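Local coordinates for protein IWS1 (Encephalitozoon cuniculi, PDB 2XPP) that probably acts as a nuclear transcription factor of the IWS1 family, taking part in regulation of transcription by RNA polymerase II, at residues R16-L21 with L63-G68. Residues are numbered along the deposited sequence; the frame is centred on the assembly and turned at random.
Sequences RMQDIL and LDEIKG
In the all-helical conserved domain of IWS1, the long N-terminal helix 5-30 packs along the short helix 62-70 through M17, Q18 and L21 on one side and E65, I66 and G68 on the other. The two segments run nearly parallel, their axes 25° apart and 9.6 Å from each other at closest approach. M17 and E65 point at each other, M17 CB 3.8 Å from E65 CB. The thioether then passes E65 CB, and its chain bends at chi3 to bring CE within 4.2 Å of I66 CG1, on the buried side of the interface. E65 turns the other way: its chain bends at chi2 (65°), which sets CD 3.9 Å from Q18 NE2. The two side chains cross at a slant, E65 CG 3.6 Å from Q18 CG, with the amide and carboxylate planes well turned from each other. Q18 NE2 donates a fairly straight hydrogen bond to E65 OE2 (3.0 Å, 161° at the hydrogen). The acceptor lies almost in the plane of the amide, whereas the donor approaches from well above the carboxylate plane. The other carboxylate oxygen, OE1, forms a salt bridge with K14, one turn before Q18 on helix 5-30. Farther along, L21 spreads its two methyls over the backbone of G68: CD1 sits 3.4 Å from G68 O, and CD2 3.7 Å from G68 CA. The indole NE1 of W69, which also touches L21, donates a hydrogen bond to M17 O. The contact thus combines apolar packing with a buried acid whose two oxygens are both engaged by helix 5-30; the lysine should favour the ionised carboxylate, while the glycine backbone lets a leucine settle directly against the neighbouring helix.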
loop_
_atom_site.group_PDB
_atom_site.type_symbol
_atom_site.label_atom_id
_atom_site.label_comp_id
_atom_site.label_asym_id
_atom_site.label_seq_id
_atom_site.Cartn_x
_atom_site.Cartn_y
_atom_site.Cartn_z
ATOM N N ARG A 16 11.729 8.792 5.040
ATOM C CA ARG A 16 11.687 8.059 6.297
ATOM C C ARG A 16 11.096 6.655 6.102
ATOM O O ARG A 16 11.646 5.650 6.612
ATOM C CB ARG A 16 10.880 8.815 7.327
ATOM C CG ARG A 16 10.940 8.195 8.703
ATOM C CD ARG A 16 10.209 9.088 9.705
ATOM N NE ARG A 16 10.052 8.362 10.957
ATOM C CZ ARG A 16 9.243 8.726 11.942
ATOM N NH1 ARG A 16 8.505 9.847 11.838
ATOM N NH2 ARG A 16 9.187 7.968 13.035
ATOM N N MET A 17 10.003 6.581 5.331
ATOM C CA MET A 17 9.331 5.307 5.078
ATOM C C MET A 17 10.224 4.406 4.258
ATOM O O MET A 17 10.305 3.204 4.559
ATOM C CB MET A 17 8.019 5.513 4.346
ATOM C CG MET A 17 6.957 6.006 5.291
ATOM S SD MET A 17 5.311 6.043 4.490
ATOM C CE MET A 17 4.828 4.321 4.750
ATOM N N GLN A 18 10.939 4.989 3.281
ATOM C CA GLN A 18 11.885 4.228 2.466
ATOM C C GLN A 18 13.003 3.636 3.316
ATOM O O GLN A 18 13.385 2.481 3.129
ATOM C CB GLN A 18 12.542 5.124 1.398
ATOM C CG GLN A 18 11.621 5.457 0.228
ATOM C CD GLN A 18 12.259 6.448 -0.737
ATOM O OE1 GLN A 18 13.348 6.985 -0.458
ATOM N NE2 GLN A 18 11.593 6.709 -1.860
ATOM N N ASP A 19 13.555 4.455 4.197
ATOM C CA ASP A 19 14.698 4.023 4.992
ATOM C C ASP A 19 14.288 2.873 5.926
ATOM O O ASP A 19 15.047 1.883 6.090
ATOM C CB ASP A 19 15.301 5.205 5.764
ATOM C CG ASP A 19 16.033 6.190 4.839
ATOM O OD1 ASP A 19 16.288 5.834 3.667
ATOM O OD2 ASP A 19 16.330 7.315 5.302
ATOM N N ILE A 20 13.104 3.000 6.518
ATOM C CA ILE A 20 12.629 1.954 7.448
ATOM C C ILE A 20 12.408 0.646 6.687
ATOM O O ILE A 20 12.775 -0.453 7.163
ATOM C CB ILE A 20 11.348 2.400 8.157
ATOM C CG1 ILE A 20 11.665 3.526 9.146
ATOM C CG2 ILE A 20 10.650 1.174 8.838
ATOM C CD1 ILE A 20 10.396 4.324 9.581
ATOM N N LEU A 21 11.804 0.741 5.508
ATOM C CA LEU A 21 11.530 -0.456 4.715
ATOM C C LEU A 21 12.851 -1.125 4.351
ATOM O O LEU A 21 12.963 -2.350 4.522
ATOM C CB LEU A 21 10.684 -0.112 3.464
ATOM C CG LEU A 21 10.402 -1.258 2.494
ATOM C CD1 LEU A 21 9.576 -2.338 3.179
ATOM C CD2 LEU A 21 9.646 -0.668 1.366
ATOM N N LEU A 63 2.230 6.453 -2.327
ATOM C CA LEU A 63 1.631 5.142 -2.482
ATOM C C LEU A 63 2.666 4.066 -2.737
ATOM O O LEU A 63 2.416 2.890 -2.390
ATOM C CB LEU A 63 0.496 5.083 -3.551
ATOM C CG LEU A 63 -0.691 5.949 -3.170
ATOM C CD1 LEU A 63 -1.699 5.987 -4.338
ATOM C CD2 LEU A 63 -1.409 5.501 -1.875
ATOM N N ASP A 64 3.803 4.434 -3.340
ATOM C CA ASP A 64 4.917 3.477 -3.552
ATOM C C ASP A 64 5.434 2.950 -2.216
ATOM O O ASP A 64 5.691 1.729 -2.089
ATOM C CB ASP A 64 6.100 4.148 -4.285
ATOM C CG ASP A 64 5.783 4.560 -5.717
ATOM O OD1 ASP A 64 4.659 4.358 -6.230
ATOM O OD2 ASP A 64 6.704 5.119 -6.343
ATOM N N GLU A 65 5.607 3.835 -1.225
ATOM C CA GLU A 65 6.156 3.432 0.096
ATOM C C GLU A 65 5.095 2.665 0.881
ATOM O O GLU A 65 5.409 1.674 1.556
ATOM C CB GLU A 65 6.613 4.646 0.928
ATOM C CG GLU A 65 7.992 5.141 0.436
ATOM C CD GLU A 65 7.954 5.676 -0.984
ATOM O OE1 GLU A 65 7.007 6.422 -1.364
ATOM O OE2 GLU A 65 8.882 5.357 -1.752
ATOM N N ILE A 66 3.834 3.107 0.778
ATOM C CA ILE A 66 2.753 2.373 1.460
ATOM C C ILE A 66 2.679 0.928 0.914
ATOM O O ILE A 66 2.636 -0.046 1.700
ATOM C CB ILE A 66 1.415 3.086 1.377
ATOM C CG1 ILE A 66 1.498 4.373 2.228
ATOM C CG2 ILE A 66 0.300 2.170 1.956
ATOM C CD1 ILE A 66 0.256 5.331 1.952
ATOM N N LYS A 67 2.688 0.802 -0.415
ATOM C CA LYS A 67 2.758 -0.507 -1.090
ATOM C C LYS A 67 3.934 -1.343 -0.561
ATOM O O LYS A 67 3.760 -2.504 -0.209
ATOM C CB LYS A 67 2.947 -0.309 -2.577
ATOM C CG LYS A 67 3.110 -1.626 -3.387
ATOM C CD LYS A 67 3.338 -1.288 -4.854
ATOM C CE LYS A 67 3.339 -2.529 -5.683
ATOM N NZ LYS A 67 3.864 -2.138 -7.051
ATOM N N GLY A 68 5.124 -0.750 -0.553
ATOM C CA GLY A 68 6.328 -1.452 -0.026
ATOM C C GLY A 68 6.155 -1.987 1.376
ATOM O O GLY A 68 6.578 -3.129 1.687
#